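Local coordinates for protein polyketide synthase type I (Bacillus amyloliquefaciens, PDB 5KKU) that forms an N-terminal dehydratase domain of the difficidin assembly line, probably removing water from polyketide intermediates carried on the synthase, at residues I39-R44 and L76-T81. Numbering follows the deposited sequence.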
# COMPACT_ATOMS: atom_id res chain seq x y z
N ILE A 39 4.05 3.94 -3.26
CA ILE A 39 4.29 4.92 -2.23
C ILE A 39 5.77 4.90 -1.81
O ILE A 39 6.39 5.93 -1.67
CB ILE A 39 3.35 4.74 -1.01
CG1 ILE A 39 1.95 5.21 -1.32
CG2 ILE A 39 3.85 5.48 0.20
CD1 ILE A 39 0.88 4.80 -0.37
N ASP A 40 6.34 3.70 -1.66
CA ASP A 40 7.75 3.54 -1.34
C ASP A 40 8.61 4.08 -2.46
O ASP A 40 9.60 4.69 -2.24
CB ASP A 40 8.12 2.09 -1.09
CG ASP A 40 9.60 1.84 -1.01
OD1 ASP A 40 10.26 2.11 -0.04
OD2 ASP A 40 10.13 1.39 -1.99
N MET A 41 8.25 3.81 -3.68
CA MET A 41 9.03 4.26 -4.82
C MET A 41 9.17 5.76 -4.83
O MET A 41 10.22 6.24 -5.05
CB MET A 41 8.46 3.69 -6.12
CG MET A 41 8.90 4.23 -7.46
SD MET A 41 8.28 3.29 -8.86
CE MET A 41 8.79 1.73 -8.35
N LEU A 42 8.08 6.46 -4.60
CA LEU A 42 8.07 7.90 -4.58
C LEU A 42 8.97 8.48 -3.51
O LEU A 42 9.67 9.39 -3.74
CB LEU A 42 6.68 8.45 -4.44
CG LEU A 42 6.02 8.80 -5.75
CD1 LEU A 42 5.60 7.57 -6.48
CD2 LEU A 42 4.86 9.71 -5.52
N TYR A 43 8.94 7.88 -2.34
CA TYR A 43 9.78 8.28 -1.26
C TYR A 43 11.26 8.03 -1.53
O TYR A 43 12.04 8.81 -1.16
CB TYR A 43 9.34 7.62 0.04
CG TYR A 43 8.33 8.40 0.83
CD1 TYR A 43 8.71 9.43 1.64
CD2 TYR A 43 6.99 8.13 0.73
CE1 TYR A 43 7.79 10.14 2.34
CE2 TYR A 43 6.07 8.83 1.44
CZ TYR A 43 6.49 9.81 2.25
OH TYR A 43 5.60 10.52 2.92
N ARG A 44 11.60 6.94 -2.20
CA ARG A 44 12.97 6.68 -2.53
C ARG A 44 13.48 7.69 -3.55
O ARG A 44 14.56 8.16 -3.43
CB ARG A 44 13.21 5.29 -3.07
CG ARG A 44 12.86 4.14 -2.17
CD ARG A 44 13.28 2.82 -2.76
NE ARG A 44 13.20 2.78 -4.21
CZ ARG A 44 12.28 2.15 -4.87
NH1 ARG A 44 11.36 1.52 -4.21
NH2 ARG A 44 12.24 2.16 -6.16
N LEU A 76 8.98 1.28 -15.37
CA LEU A 76 8.12 2.32 -14.89
C LEU A 76 8.74 3.70 -15.08
O LEU A 76 9.90 3.88 -14.96
CB LEU A 76 7.82 2.08 -13.42
CG LEU A 76 6.74 1.09 -13.06
CD1 LEU A 76 6.92 -0.25 -13.72
CD2 LEU A 76 6.57 0.97 -11.57
N TYR A 77 7.95 4.69 -15.41
CA TYR A 77 8.43 6.05 -15.57
C TYR A 77 7.78 6.99 -14.55
O TYR A 77 6.63 7.25 -14.62
CB TYR A 77 8.19 6.53 -17.00
CG TYR A 77 8.76 5.65 -18.07
CD1 TYR A 77 10.10 5.58 -18.27
CD2 TYR A 77 7.96 4.89 -18.87
CE1 TYR A 77 10.62 4.79 -19.23
CE2 TYR A 77 8.48 4.10 -19.85
CZ TYR A 77 9.83 4.06 -20.01
OH TYR A 77 10.39 3.31 -20.95
N VAL A 78 8.56 7.45 -13.59
CA VAL A 78 8.08 8.36 -12.57
C VAL A 78 8.39 9.80 -12.93
O VAL A 78 9.52 10.18 -12.98
CB VAL A 78 8.60 8.03 -11.17
CG1 VAL A 78 7.93 8.88 -10.14
CG2 VAL A 78 8.37 6.61 -10.80
N THR A 79 7.39 10.60 -13.14
CA THR A 79 7.61 11.95 -13.62
C THR A 79 7.20 13.00 -12.62
O THR A 79 6.07 13.12 -12.27
CB THR A 79 6.84 12.19 -14.93
OG1 THR A 79 7.36 11.36 -15.93
CG2 THR A 79 6.94 13.61 -15.39
N PHE A 80 8.15 13.78 -12.15
CA PHE A 80 7.87 14.90 -11.28
C PHE A 80 7.60 16.16 -12.08
O PHE A 80 8.41 16.57 -12.86
CB PHE A 80 9.02 15.12 -10.33
CG PHE A 80 9.18 14.04 -9.31
CD1 PHE A 80 9.79 12.84 -9.62
CD2 PHE A 80 8.75 14.22 -8.04
CE1 PHE A 80 9.91 11.85 -8.69
CE2 PHE A 80 8.89 13.23 -7.11
CZ PHE A 80 9.47 12.05 -7.43
N THR A 81 6.46 16.79 -11.90
CA THR A 81 6.15 17.99 -12.61
C THR A 81 5.86 19.08 -11.61
O THR A 81 5.03 18.91 -10.78
CB THR A 81 4.91 17.78 -13.46
OG1 THR A 81 5.18 16.87 -14.52
CG2 THR A 81 4.37 19.08 -14.04
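Met41 reaches from the helix to the strand and rests its thioether across one methyl each of Val78 and Leu76, two residues that point from the same face of the strand toward the helix. Its first two torsions are extended (chi1 167°), which carries SD away from the helix backbone; the bend at chi3 (-52°) then folds the methyl back, leaving it no nearer the leucine than the sulfur is. Met41 SD lies 3.8 Å from Val78 CG2 and 4.0 Å from Leu76 CD2, so one sulfur meets a methyl of each strand residue. Met41 CE adds a second touch on the leucine, also 4.0 Å from Leu76 CD2, while Met41 CG stands 4.1 Å from Val78 CG2. Val78 uses for this the methyl that lies beside its own backbone N, and Leu76 a single branch of its fork. Leu42 approaches the valine's other methyl more loosely, with Leu42 CD1 4.5 Å from Val78 CG1. The side chains of Met41 and its two partners cross at a slant, and no hydrogen bond or salt bridge links the two segments: the join is buried apolar packing. The arrangement is that of a hotdog fold, in which a long helix is wrapped by an antiparallel sheet; here helix 37-49 packs on strand 73-83 in the predicted N-terminal hotdog region, away from the probable catalytic residues His25 and Asp198. Strands 9-15 and 86-97 flank strand 73-83: Met41 also touches Gln13, Leu76 packs on Ile15 and Ser93, and Leu42 continues the helix-sheet interface onto strands 86-97 and 107-116.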